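Long-range contacts in aspartate--tRNA(Asp/Asn) ligase (Sulfolobus tokodaii, PDB 1WYD), which probably activates L-aspartate with ATP and transfers it to the acceptor ends of both tRNA(Asp) and tRNA(Asn), acting as a homodimer: residues E155-K160 against E204-W209; P159-S164 against K180-A185; Q240-I245 against A395-G400. All blocks are in the same frame, centred on the assembly; numbering follows the deposited sequence.

Contact 1. Residues E155-K160 against E204-W209; sequences EIFTPK and EVAPAW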
ATOM      1  N   GLU B 155       0.256   9.103   4.417  1.00 35.68           N
ATOM      2  CA  GLU B 155       0.442   7.682   4.200  1.00 37.10           C
ATOM      3  C   GLU B 155       1.851   7.265   4.667  1.00 37.00           C
ATOM      4  O   GLU B 155       2.830   7.998   4.391  1.00 35.63           O
ATOM      5  CB  GLU B 155       0.224   7.304   2.719  1.00 37.83           C
ATOM      6  CG  GLU B 155       0.595   5.857   2.372  1.00 40.82           C
ATOM      7  CD  GLU B 155       0.159   5.398   0.995  1.00 42.81           C
ATOM      8  OE1 GLU B 155      -0.069   6.245   0.127  1.00 46.36           O
ATOM      9  OE2 GLU B 155       0.068   4.171   0.753  1.00 43.77           O
ATOM     10  N   ILE B 156       1.928   6.107   5.368  1.00 37.07           N
ATOM     11  CA  ILE B 156       3.200   5.547   5.911  1.00 35.84           C
ATOM     12  C   ILE B 156       3.461   4.032   5.659  1.00 36.56           C
ATOM     13  O   ILE B 156       2.573   3.291   5.247  1.00 36.80           O
ATOM     14  CB  ILE B 156       3.348   5.819   7.437  1.00 35.62           C
ATOM     15  CG1 ILE B 156       2.306   5.025   8.216  1.00 34.48           C
ATOM     16  CG2 ILE B 156       3.344   7.327   7.786  1.00 40.26           C
ATOM     17  CD1 ILE B 156       2.605   4.881   9.641  1.00 32.63           C
ATOM     18  N   PHE B 157       4.692   3.590   5.930  1.00 36.58           N
ATOM     19  CA  PHE B 157       5.064   2.173   5.852  1.00 37.70           C
ATOM     20  C   PHE B 157       5.950   1.823   7.069  1.00 37.39           C
ATOM     21  O   PHE B 157       7.040   2.389   7.213  1.00 36.63           O
ATOM     22  CB  PHE B 157       5.803   1.880   4.554  1.00 38.05           C
ATOM     23  CG  PHE B 157       4.895   1.682   3.387  1.00 38.53           C
ATOM     24  CD1 PHE B 157       4.867   2.601   2.362  1.00 43.33           C
ATOM     25  CD2 PHE B 157       4.042   0.585   3.331  1.00 39.30           C
ATOM     26  CE1 PHE B 157       4.004   2.419   1.279  1.00 44.84           C
ATOM     27  CE2 PHE B 157       3.187   0.381   2.269  1.00 41.04           C
ATOM     28  CZ  PHE B 157       3.166   1.293   1.235  1.00 43.01           C
ATOM     29  N   THR B 158       5.433   0.952   7.951  1.00 35.74           N
ATOM     30  CA  THR B 158       6.122   0.573   9.163  1.00 34.97           C
ATOM     31  C   THR B 158       6.768  -0.845   9.017  1.00 34.60           C
ATOM     32  O   THR B 158       6.463  -1.595   8.058  1.00 33.32           O
ATOM     33  CB  THR B 158       5.220   0.653  10.370  1.00 34.02           C
ATOM     34  OG1 THR B 158       4.006  -0.040  10.096  1.00 36.27           O
ATOM     35  CG2 THR B 158       4.797   2.075  10.610  1.00 37.48           C
ATOM     36  N   PRO B 159       7.718  -1.168   9.899  1.00 34.24           N
ATOM     37  CA  PRO B 159       8.473  -2.435   9.756  1.00 34.42           C
ATOM     38  C   PRO B 159       7.543  -3.633   9.867  1.00 34.87           C
ATOM     39  O   PRO B 159       6.614  -3.664  10.696  1.00 34.02           O
ATOM     40  CB  PRO B 159       9.438  -2.406  10.929  1.00 34.03           C
ATOM     41  CG  PRO B 159       9.559  -0.989  11.253  1.00 35.38           C
ATOM     42  CD  PRO B 159       8.194  -0.369  11.039  1.00 33.68           C
ATOM     43  N   LYS B 160       7.772  -4.598   8.997  1.00 35.45           N
ATOM     44  CA  LYS B 160       6.989  -5.811   9.033  1.00 35.72           C
ATOM     45  C   LYS B 160       7.707  -6.910   9.846  1.00 36.27           C
ATOM     46  O   LYS B 160       7.051  -7.779  10.422  1.00 36.05           O
ATOM     47  CB  LYS B 160       6.647  -6.284   7.613  1.00 35.27           C
ATOM     48  CG  LYS B 160       5.820  -5.303   6.779  1.00 36.03           C
ATOM     49  CD  LYS B 160       4.619  -4.833   7.574  1.00 39.98           C
ATOM     50  CE  LYS B 160       4.052  -3.553   7.050  1.00 40.62           C
ATOM     51  NZ  LYS B 160       3.014  -3.048   7.926  1.00 44.42           N
ATOM     52  N   GLU B 204      -1.868   3.464   6.981  1.00 34.52           N
ATOM     53  CA  GLU B 204      -1.126   2.503   6.207  1.00 35.40           C
ATOM     54  C   GLU B 204      -2.054   1.391   5.727  1.00 35.63           C
ATOM     55  O   GLU B 204      -2.912   0.911   6.458  1.00 36.46           O
ATOM     56  CB  GLU B 204       0.054   2.017   7.072  1.00 34.93           C
ATOM     57  CG  GLU B 204       0.568   0.615   6.804  1.00 38.32           C
ATOM     58  CD  GLU B 204       1.966   0.360   7.356  1.00 35.41           C
ATOM     59  OE1 GLU B 204       2.255   0.724   8.508  1.00 37.58           O
ATOM     60  OE2 GLU B 204       2.772  -0.226   6.645  1.00 40.95           O
ATOM     61  N   VAL B 205      -1.914   1.006   4.476  1.00 35.65           N
ATOM     62  CA  VAL B 205      -2.599  -0.165   3.961  1.00 36.14           C
ATOM     63  C   VAL B 205      -1.432  -1.113   3.621  1.00 35.39           C
ATOM     64  O   VAL B 205      -0.562  -0.749   2.826  1.00 34.82           O
ATOM     65  CB  VAL B 205      -3.383   0.146   2.660  1.00 35.83           C
ATOM     66  CG1 VAL B 205      -4.245  -1.008   2.267  1.00 36.11           C
ATOM     67  CG2 VAL B 205      -4.281   1.369   2.817  1.00 39.50           C
ATOM     68  N   ALA B 206      -1.411  -2.308   4.200  1.00 34.71           N
ATOM     69  CA  ALA B 206      -0.219  -3.171   4.044  1.00 34.40           C
ATOM     70  C   ALA B 206      -0.452  -4.552   4.622  1.00 34.46           C
ATOM     71  O   ALA B 206      -1.353  -4.738   5.460  1.00 33.99           O
ATOM     72  CB  ALA B 206       0.953  -2.543   4.718  1.00 33.39           C
ATOM     73  N   PRO B 207       0.385  -5.523   4.227  1.00 34.20           N
ATOM     74  CA  PRO B 207       0.240  -6.882   4.745  1.00 32.92           C
ATOM     75  C   PRO B 207       0.494  -6.934   6.254  1.00 33.02           C
ATOM     76  O   PRO B 207       1.262  -6.142   6.797  1.00 31.75           O
ATOM     77  CB  PRO B 207       1.290  -7.656   3.949  1.00 34.63           C
ATOM     78  CG  PRO B 207       1.629  -6.690   2.761  1.00 33.71           C
ATOM     79  CD  PRO B 207       1.551  -5.390   3.338  1.00 32.94           C
ATOM     80  N   ALA B 208      -0.232  -7.833   6.920  1.00 33.21           N
ATOM     81  CA  ALA B 208       0.094  -8.329   8.252  1.00 34.15           C
ATOM     82  C   ALA B 208      -0.089  -9.894   8.348  1.00 34.75           C
ATOM     83  O   ALA B 208      -0.546 -10.583   7.413  1.00 33.01           O
ATOM     84  CB  ALA B 208      -0.762  -7.646   9.281  1.00 33.98           C
ATOM     85  N   TRP B 209       0.268 -10.468   9.488  1.00 36.30           N
ATOM     86  CA  TRP B 209       0.249 -11.933   9.564  1.00 36.67           C
ATOM     87  C   TRP B 209      -0.042 -12.486  10.942  1.00 38.89           C
ATOM     88  O   TRP B 209       0.384 -11.944  11.956  1.00 37.48           O
ATOM     89  CB  TRP B 209       1.574 -12.481   9.081  1.00 35.27           C
ATOM     90  CG  TRP B 209       1.999 -12.108   7.678  1.00 28.97           C
ATOM     91  CD1 TRP B 209       1.755 -12.815   6.536  1.00 29.09           C
ATOM     92  CD2 TRP B 209       2.852 -11.045   7.308  1.00 25.49           C
ATOM     93  NE1 TRP B 209       2.396 -12.238   5.461  1.00 28.86           N
ATOM     94  CE2 TRP B 209       3.071 -11.135   5.915  1.00 27.98           C
ATOM     95  CE3 TRP B 209       3.461  -9.999   8.011  1.00 32.26           C
ATOM     96  CZ2 TRP B 209       3.845 -10.204   5.207  1.00 28.50           C
ATOM     97  CZ3 TRP B 209       4.250  -9.086   7.308  1.00 33.78           C
ATOM     98  CH2 TRP B 209       4.448  -9.203   5.923  1.00 28.88           C
TER
HETATM   99  O   HOH W   1       0.706   2.340   3.241  1.00 40.45           O
HETATM  100  O   HOH W   2      -0.979   1.259   1.046  1.00 60.47           O
HETATM  101  O   HOH W   3       0.332  -3.819   8.133  1.00 28.34           O

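Contact 2. Residues P159-S164 against K180-A185; sequences PKIIAS and KEAFLA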
ATOM      1  N   PRO B 159       7.718  -1.168   9.899  1.00 34.24           N
ATOM      2  CA  PRO B 159       8.473  -2.435   9.756  1.00 34.42           C
ATOM      3  C   PRO B 159       7.543  -3.633   9.867  1.00 34.87           C
ATOM      4  O   PRO B 159       6.614  -3.664  10.696  1.00 34.02           O
ATOM      5  CB  PRO B 159       9.438  -2.406  10.929  1.00 34.03           C
ATOM      6  CG  PRO B 159       9.559  -0.989  11.253  1.00 35.38           C
ATOM      7  CD  PRO B 159       8.194  -0.369  11.039  1.00 33.68           C
ATOM      8  N   LYS B 160       7.772  -4.598   8.997  1.00 35.45           N
ATOM      9  CA  LYS B 160       6.989  -5.811   9.033  1.00 35.72           C
ATOM     10  C   LYS B 160       7.707  -6.910   9.846  1.00 36.27           C
ATOM     11  O   LYS B 160       7.051  -7.779  10.422  1.00 36.05           O
ATOM     12  CB  LYS B 160       6.647  -6.284   7.613  1.00 35.27           C
ATOM     13  CG  LYS B 160       5.820  -5.303   6.779  1.00 36.03           C
ATOM     14  CD  LYS B 160       4.619  -4.833   7.574  1.00 39.98           C
ATOM     15  CE  LYS B 160       4.052  -3.553   7.050  1.00 40.62           C
ATOM     16  NZ  LYS B 160       3.014  -3.048   7.926  1.00 44.42           N
ATOM     17  N   ILE B 161       9.033  -6.873   9.870  1.00 36.35           N
ATOM     18  CA  ILE B 161       9.810  -7.777  10.710  1.00 35.89           C
ATOM     19  C   ILE B 161      10.185  -7.089  12.002  1.00 36.40           C
ATOM     20  O   ILE B 161      10.832  -6.034  11.966  1.00 36.31           O
ATOM     21  CB  ILE B 161      11.114  -8.235  10.009  1.00 36.05           C
ATOM     22  CG1 ILE B 161      10.767  -9.069   8.785  1.00 33.79           C
ATOM     23  CG2 ILE B 161      11.983  -9.053  11.010  1.00 34.90           C
ATOM     24  CD1 ILE B 161      11.938  -9.402   7.930  1.00 36.81           C
ATOM     25  N   ILE B 162       9.803  -7.697  13.132  1.00 36.62           N
ATOM     26  CA  ILE B 162       9.978  -7.080  14.441  1.00 37.77           C
ATOM     27  C   ILE B 162      10.672  -8.010  15.429  1.00 39.85           C
ATOM     28  O   ILE B 162      10.675  -9.219  15.233  1.00 39.64           O
ATOM     29  CB  ILE B 162       8.627  -6.671  15.007  1.00 38.11           C
ATOM     30  CG1 ILE B 162       7.714  -7.897  15.188  1.00 36.54           C
ATOM     31  CG2 ILE B 162       7.998  -5.549  14.107  1.00 36.62           C
ATOM     32  CD1 ILE B 162       6.396  -7.571  15.932  1.00 36.96           C
ATOM     33  N   ALA B 163      11.242  -7.446  16.484  1.00 41.24           N
ATOM     34  CA  ALA B 163      11.946  -8.248  17.455  1.00 43.94           C
ATOM     35  C   ALA B 163      11.008  -9.064  18.349  1.00 45.86           C
ATOM     36  O   ALA B 163      11.186 -10.252  18.486  1.00 45.49           O
ATOM     37  CB  ALA B 163      12.891  -7.404  18.285  1.00 42.93           C
ATOM     38  N   SER B 164      10.031  -8.420  18.978  1.00 49.10           N
ATOM     39  CA  SER B 164       9.147  -9.130  19.893  1.00 52.56           C
ATOM     40  C   SER B 164       7.738  -8.631  19.717  1.00 54.04           C
ATOM     41  O   SER B 164       7.536  -7.550  19.209  1.00 55.36           O
ATOM     42  CB  SER B 164       9.616  -8.988  21.349  1.00 52.67           C
ATOM     43  OG  SER B 164       9.678  -7.625  21.752  1.00 56.00           O
ATOM     44  N   LYS B 180      18.880 -14.381  14.241  1.00 41.98           N
ATOM     45  CA  LYS B 180      17.988 -14.137  15.347  1.00 40.89           C
ATOM     46  C   LYS B 180      16.623 -14.661  14.967  1.00 39.14           C
ATOM     47  O   LYS B 180      16.300 -14.810  13.802  1.00 38.34           O
ATOM     48  CB  LYS B 180      17.947 -12.650  15.677  1.00 42.67           C
ATOM     49  CG  LYS B 180      19.299 -12.066  16.130  1.00 47.10           C
ATOM     50  CD  LYS B 180      19.064 -10.679  16.803  1.00 56.32           C
ATOM     51  CE  LYS B 180      20.357  -9.817  16.860  1.00 61.43           C
ATOM     52  NZ  LYS B 180      20.217  -8.434  16.279  1.00 64.05           N
ATOM     53  N   GLU B 181      15.844 -15.031  15.961  1.00 37.28           N
ATOM     54  CA  GLU B 181      14.530 -15.466  15.678  1.00 37.49           C
ATOM     55  C   GLU B 181      13.714 -14.155  15.778  1.00 37.38           C
ATOM     56  O   GLU B 181      13.474 -13.676  16.871  1.00 36.78           O
ATOM     57  CB  GLU B 181      14.072 -16.463  16.711  1.00 35.78           C
ATOM     58  CG  GLU B 181      12.850 -17.187  16.241  1.00 37.49           C
ATOM     59  CD  GLU B 181      12.114 -17.887  17.345  1.00 42.51           C
ATOM     60  OE1 GLU B 181      12.332 -17.592  18.545  1.00 46.56           O
ATOM     61  OE2 GLU B 181      11.296 -18.732  17.002  1.00 45.41           O
ATOM     62  N   ALA B 182      13.414 -13.531  14.644  1.00 37.44           N
ATOM     63  CA  ALA B 182      12.433 -12.403  14.657  1.00 37.89           C
ATOM     64  C   ALA B 182      11.086 -12.886  14.187  1.00 37.60           C
ATOM     65  O   ALA B 182      10.889 -14.079  13.957  1.00 38.49           O
ATOM     66  CB  ALA B 182      12.923 -11.238  13.846  1.00 36.63           C
ATOM     67  N   PHE B 183      10.141 -11.971  14.061  1.00 39.30           N
ATOM     68  CA  PHE B 183       8.788 -12.325  13.691  1.00 38.92           C
ATOM     69  C   PHE B 183       8.086 -11.321  12.705  1.00 38.90           C
ATOM     70  O   PHE B 183       8.469 -10.144  12.556  1.00 37.83           O
ATOM     71  CB  PHE B 183       7.932 -12.490  14.963  1.00 40.33           C
ATOM     72  CG  PHE B 183       8.610 -13.268  16.095  1.00 42.14           C
ATOM     73  CD1 PHE B 183       9.265 -12.592  17.140  1.00 42.65           C
ATOM     74  CD2 PHE B 183       8.551 -14.676  16.137  1.00 43.15           C
ATOM     75  CE1 PHE B 183       9.901 -13.331  18.177  1.00 42.34           C
ATOM     76  CE2 PHE B 183       9.169 -15.403  17.164  1.00 42.25           C
ATOM     77  CZ  PHE B 183       9.843 -14.729  18.180  1.00 41.91           C
ATOM     78  N   LEU B 184       7.038 -11.832  12.068  1.00 36.86           N
ATOM     79  CA  LEU B 184       6.218 -11.085  11.189  1.00 36.78           C
ATOM     80  C   LEU B 184       5.141 -10.320  12.032  1.00 35.46           C
ATOM     81  O   LEU B 184       4.376 -10.912  12.844  1.00 35.00           O
ATOM     82  CB  LEU B 184       5.558 -12.053  10.185  1.00 36.28           C
ATOM     83  CG  LEU B 184       6.274 -12.451   8.908  1.00 35.86           C
ATOM     84  CD1 LEU B 184       5.312 -13.061   7.885  1.00 34.04           C
ATOM     85  CD2 LEU B 184       6.991 -11.275   8.278  1.00 36.63           C
ATOM     86  N   ALA B 185       5.103  -9.014  11.848  1.00 34.24           N
ATOM     87  CA  ALA B 185       4.136  -8.165  12.563  1.00 34.75           C
ATOM     88  C   ALA B 185       2.695  -8.590  12.339  1.00 34.01           C
ATOM     89  O   ALA B 185       2.350  -9.030  11.260  1.00 33.67           O
ATOM     90  CB  ALA B 185       4.326  -6.718  12.138  1.00 34.38           C
TER
HETATM   91  O   HOH W   4      13.619 -10.971  17.886  1.00 40.03           O

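Contact 3. Residues Q240-I245 against A395-G400; sequences QLLEKI and AGFGMG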
ATOM      1  N   GLN B 240     -16.273   8.552  13.830  1.00 49.38           N
ATOM      2  CA  GLN B 240     -16.822   9.503  12.847  1.00 50.33           C
ATOM      3  C   GLN B 240     -15.996   9.680  11.573  1.00 49.64           C
ATOM      4  O   GLN B 240     -16.528  10.010  10.509  1.00 49.41           O
ATOM      5  CB  GLN B 240     -16.980  10.866  13.483  1.00 49.88           C
ATOM      6  CG  GLN B 240     -18.312  11.064  14.091  1.00 54.45           C
ATOM      7  CD  GLN B 240     -18.386  12.400  14.797  1.00 59.69           C
ATOM      8  OE1 GLN B 240     -17.888  13.421  14.278  1.00 59.52           O
ATOM      9  NE2 GLN B 240     -18.972  12.403  15.994  1.00 59.54           N
ATOM     10  N   LEU B 241     -14.681   9.528  11.691  1.00 49.48           N
ATOM     11  CA  LEU B 241     -13.820   9.529  10.509  1.00 48.16           C
ATOM     12  C   LEU B 241     -14.162   8.301   9.658  1.00 47.78           C
ATOM     13  O   LEU B 241     -14.344   8.404   8.433  1.00 48.08           O
ATOM     14  CB  LEU B 241     -12.357   9.494  10.942  1.00 47.90           C
ATOM     15  CG  LEU B 241     -11.211  10.031  10.084  1.00 48.46           C
ATOM     16  CD1 LEU B 241     -10.034   9.089  10.274  1.00 47.71           C
ATOM     17  CD2 LEU B 241     -11.532  10.179   8.612  1.00 45.54           C
ATOM     18  N   LEU B 242     -14.262   7.143  10.317  1.00 46.33           N
ATOM     19  CA  LEU B 242     -14.443   5.883   9.614  1.00 45.57           C
ATOM     20  C   LEU B 242     -15.798   5.890   8.910  1.00 45.53           C
ATOM     21  O   LEU B 242     -15.887   5.522   7.751  1.00 45.30           O
ATOM     22  CB  LEU B 242     -14.244   4.687  10.570  1.00 44.97           C
ATOM     23  CG  LEU B 242     -14.962   3.379  10.350  1.00 43.75           C
ATOM     24  CD1 LEU B 242     -14.196   2.513   9.364  1.00 46.62           C
ATOM     25  CD2 LEU B 242     -15.081   2.699  11.638  1.00 41.07           C
ATOM     26  N   GLU B 243     -16.832   6.339   9.613  1.00 46.00           N
ATOM     27  CA  GLU B 243     -18.157   6.568   9.032  1.00 46.61           C
ATOM     28  C   GLU B 243     -18.028   7.277   7.683  1.00 46.84           C
ATOM     29  O   GLU B 243     -18.544   6.813   6.664  1.00 47.42           O
ATOM     30  CB  GLU B 243     -19.039   7.400   9.999  1.00 46.60           C
ATOM     31  CG  GLU B 243     -19.668   6.622  11.168  1.00 48.14           C
ATOM     32  CD  GLU B 243     -20.564   7.469  12.099  1.00 51.83           C
ATOM     33  OE1 GLU B 243     -20.413   8.725  12.164  1.00 53.37           O
ATOM     34  OE2 GLU B 243     -21.433   6.872  12.785  1.00 50.55           O
ATOM     35  N   LYS B 244     -17.309   8.382   7.662  1.00 46.58           N
ATOM     36  CA  LYS B 244     -17.157   9.130   6.424  1.00 47.53           C
ATOM     37  C   LYS B 244     -16.384   8.373   5.342  1.00 46.41           C
ATOM     38  O   LYS B 244     -16.705   8.470   4.152  1.00 46.49           O
ATOM     39  CB  LYS B 244     -16.510  10.492   6.707  1.00 47.97           C
ATOM     40  CG  LYS B 244     -17.453  11.461   7.450  1.00 51.93           C
ATOM     41  CD  LYS B 244     -16.692  12.495   8.343  1.00 55.52           C
ATOM     42  CE  LYS B 244     -16.271  13.750   7.566  1.00 58.32           C
ATOM     43  NZ  LYS B 244     -15.875  14.885   8.498  1.00 61.44           N
ATOM     44  N   ILE B 245     -15.344   7.650   5.772  1.00 45.86           N
ATOM     45  CA  ILE B 245     -14.559   6.747   4.925  1.00 44.11           C
ATOM     46  C   ILE B 245     -15.466   5.696   4.264  1.00 43.50           C
ATOM     47  O   ILE B 245     -15.520   5.579   3.047  1.00 42.48           O
ATOM     48  CB  ILE B 245     -13.444   6.061   5.791  1.00 44.72           C
ATOM     49  CG1 ILE B 245     -12.361   7.077   6.196  1.00 43.72           C
ATOM     50  CG2 ILE B 245     -12.835   4.822   5.063  1.00 43.16           C
ATOM     51  CD1 ILE B 245     -11.232   6.448   6.959  1.00 42.57           C
ATOM     52  N   ALA B 395      -5.810   8.114  18.964  1.00 42.78           N
ATOM     53  CA  ALA B 395      -6.806   7.061  18.784  1.00 42.73           C
ATOM     54  C   ALA B 395      -6.656   6.535  17.386  1.00 42.87           C
ATOM     55  O   ALA B 395      -6.259   7.280  16.479  1.00 43.50           O
ATOM     56  CB  ALA B 395      -8.244   7.616  18.989  1.00 42.84           C
ATOM     57  N   GLY B 396      -6.964   5.253  17.196  1.00 42.68           N
ATOM     58  CA  GLY B 396      -6.873   4.692  15.868  1.00 41.70           C
ATOM     59  C   GLY B 396      -7.703   3.462  15.669  1.00 41.70           C
ATOM     60  O   GLY B 396      -8.329   2.957  16.596  1.00 42.12           O
ATOM     61  N   PHE B 397      -7.703   2.978  14.438  1.00 41.43           N
ATOM     62  CA  PHE B 397      -8.377   1.725  14.118  1.00 41.39           C
ATOM     63  C   PHE B 397      -7.658   0.939  13.012  1.00 40.14           C
ATOM     64  O   PHE B 397      -6.758   1.437  12.322  1.00 39.57           O
ATOM     65  CB  PHE B 397      -9.830   1.993  13.686  1.00 41.92           C
ATOM     66  CG  PHE B 397      -9.952   2.733  12.372  1.00 42.24           C
ATOM     67  CD1 PHE B 397     -10.368   4.067  12.351  1.00 45.05           C
ATOM     68  CD2 PHE B 397      -9.709   2.088  11.169  1.00 40.86           C
ATOM     69  CE1 PHE B 397     -10.485   4.749  11.156  1.00 45.89           C
ATOM     70  CE2 PHE B 397      -9.796   2.745   9.974  1.00 41.58           C
ATOM     71  CZ  PHE B 397     -10.192   4.078   9.952  1.00 46.79           C
ATOM     72  N   GLY B 398      -8.088  -0.304  12.864  1.00 39.43           N
ATOM     73  CA  GLY B 398      -7.624  -1.180  11.807  1.00 37.59           C
ATOM     74  C   GLY B 398      -8.867  -1.863  11.276  1.00 36.88           C
ATOM     75  O   GLY B 398      -9.749  -2.299  12.063  1.00 34.89           O
ATOM     76  N   MET B 399      -8.954  -1.872   9.941  1.00 35.73           N
ATOM     77  CA  MET B 399      -9.978  -2.559   9.191  1.00 35.31           C
ATOM     78  C   MET B 399      -9.317  -3.600   8.277  1.00 35.57           C
ATOM     79  O   MET B 399      -8.317  -3.312   7.622  1.00 34.55           O
ATOM     80  CB  MET B 399     -10.705  -1.549   8.344  1.00 34.32           C
ATOM     81  CG  MET B 399     -11.468  -2.098   7.156  1.00 35.06           C
ATOM     82  SD  MET B 399     -12.853  -0.837   6.720  1.00 39.07           S
ATOM     83  CE  MET B 399     -11.958   0.398   5.985  1.00 35.22           C
ATOM     84  N   GLY B 400      -9.937  -4.774   8.182  1.00 35.57           N
ATOM     85  CA  GLY B 400      -9.451  -5.794   7.302  1.00 36.39           C
ATOM     86  C   GLY B 400      -9.982  -5.578   5.925  1.00 36.93           C
ATOM     87  O   GLY B 400     -11.187  -5.565   5.746  1.00 38.50           O
TER

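Contact 1. Residues E155-K160 against E204-W209
One carboxylate, that of Glu204, grips both Thr158 and Lys160 of the loop. Glu204 CG stands anti to the backbone N (chi1 152°), and the chain beyond is extended. Thr158 N splits its N-H between the two oxygens, 3.2 Å from each of Glu204 OE1 and OE2, on their syn side and 26° out of the carboxylate plane. Thr158 OG1 also donates to Glu204 OE1, at a distance so short that its exact value is doubtful. Lys160 comes tip to tip with the acid, and its NZ forms a salt bridge to Glu204 OE2 at 3.1 Å. An alanine in place of Glu204 would probably leave the Thr158 amide without this acceptor and the buried Lys160 ammonium without its countercharge. At Val205 the link runs through water. One water accepts from Val205 N, sits over a face of the Phe157 ring, and lies 2.9 Å from Ile156 O. A second is 2.7 Å from Val205 O and also meets Glu155 OE2, which forms a salt bridge with Arg145 of the second subunit. This is where motifs 1 and 2 of a class II synthetase meet. Segment 155-160 carries the motif 1 proline, Pro159, at the dimer interface, and 204-209 lies on strand 201-209, the first strand of motif 2. Ala206 CB lies at the edge of the Phe157 ring, 4.4 Å from CE2. Pro207 O shares a third water with Lys160 NZ, and Lys160 CD passes 3.7 Å from that carbonyl oxygen. Pro207 CB rests over one face of the Trp209 indole. Lys160 CB instead meets the indole in plane, at its edge, 3.7 Å from Trp209 CZ3. The far side of that ring system is anchored by a hydrogen bond from Trp209 NE1 to Glu222.

Contact 2. Residues P159-S164 against K180-A185
Lys160 O receives the N-H of Ala185 at 2.7 Å, with an angle of 167° at the hydrogen. The same oxygen takes a CA-H...O contact from Leu184 CA, and Ala185 CB lies against it at 3.4 Å. Phe183 O is held in a similar way. Ile162 N donates to it at 2.8 Å, and Ile161 CA adds a CA-H...O contact. The reverse bond runs from Phe183 N to Ile162 O. Ile162 and Phe183 are therefore an antiparallel hydrogen-bonded pair, and Ile161 with Leu184 is the neighbouring non-hydrogen-bonded pair. Ile161 and Leu184 point to one face of the sheet, Ile162 and Phe183 to the other. On the first face Ile161 CG2 sits 3.7 Å from Ala182 CB. That face also meets the second subunit, where Trp209 of the other chain packs on Ile161. On the second face Ile162 CG1 lies between the backbone N and the carbonyl carbon (chi1 61°). CG1 then rests 3.5 Å from Phe183 O, while CD1 continues toward Ala185 CA. The Phe183 ring turns its edge to Ala163, whose O lies near the ring plane, 3.3 Å from Phe183 CD1. A water donates to this carbonyl oxygen at 2.6 Å and also to Glu181 O, and so bridges the two segments just past the last paired residues. Ile161 O is hydrogen-bonded by Arg422 of the second subunit. Strand 180-184 pairs on its other side with 174-177, giving a small three-stranded antiparallel sheet. The loop between 161-162 and 174-177 contains Glu167, predicted to bind L-aspartate, and probably corresponds to the flipping loop known from related aspartyl-tRNA synthetases.

Contact 3. Residues Q240-I245 against A395-G400
Phe397 meets three side chains of the helix through the far rim of its ring. Its CG lies between the backbone N and the carbonyl carbon, the crowded position (chi1 67°), and the ring reaches the helix with CE1 and CZ. Leu242 touches it with the base of the side chain, not the tip. Leu242 CB is 3.8 Å from Phe397 CE1 and 4.1 Å from CZ. Ile245 does the reverse and uses its end. Its CD1 is anti to CA about the CB-CG1 bond (chi2 -177°), which extends the side chain toward the strand. Ile245 and Phe397 meet tip to tip, with Ile245 CD1 in the plane of the ring at its edge, 4.0 Å from Phe397 CZ. Leu241 CD1 is a looser neighbour at 4.5 Å from Phe397 CE1. It comes in obliquely, and from the opposite side of the ring plane to Leu242 CB. The helix and strand segments run in roughly the same direction, with axes 10.3 Å apart and crossing at -37°. Helix 235-256 thus packs on the central sheet of the class II catalytic domain. Strand 394-400 belongs to motif 3 of the family. It ends at Gly400, the N-cap of helix 401-409 and a residue predicted to bind ATP. Two residues beyond Phe397, on the same side of the strand, Met399 also points at the helix. Its sulfur SD lies 4.5 Å from Leu242 CD1, a light apolar touch. Leu242 therefore uses CB against the phenyl ring and a methyl against the thioether. Val354 of the adjacent strand 351-358 packs against Leu242, Phe397 and Met399 alike. Beyond the ring, Ile245 also rests on Phe144 and Leu148 of helix 128-150.

After helix 128-150 the chain enters 155-160, which starts contact 1. Contact 2 starts from the same stretch and shares Pro159 and Lys160. It closes first, at 180-185, around a loop that includes strand 174-177. Contact 1 closes later at 204-209, after helix 189-199, so the shorter loop of contact 2 lies within the longer one. The two touch where Trp209 N probably bonds to Ala185 O, which ties the end of strand 180-184 to strand 201-209, the second strand of the large sheet. Both touch the second subunit. Contact 3 follows in series. It spans 149 residues and packs helix 235-256 on the same large sheet that contact 1 reaches, with centres about 16 Å apart.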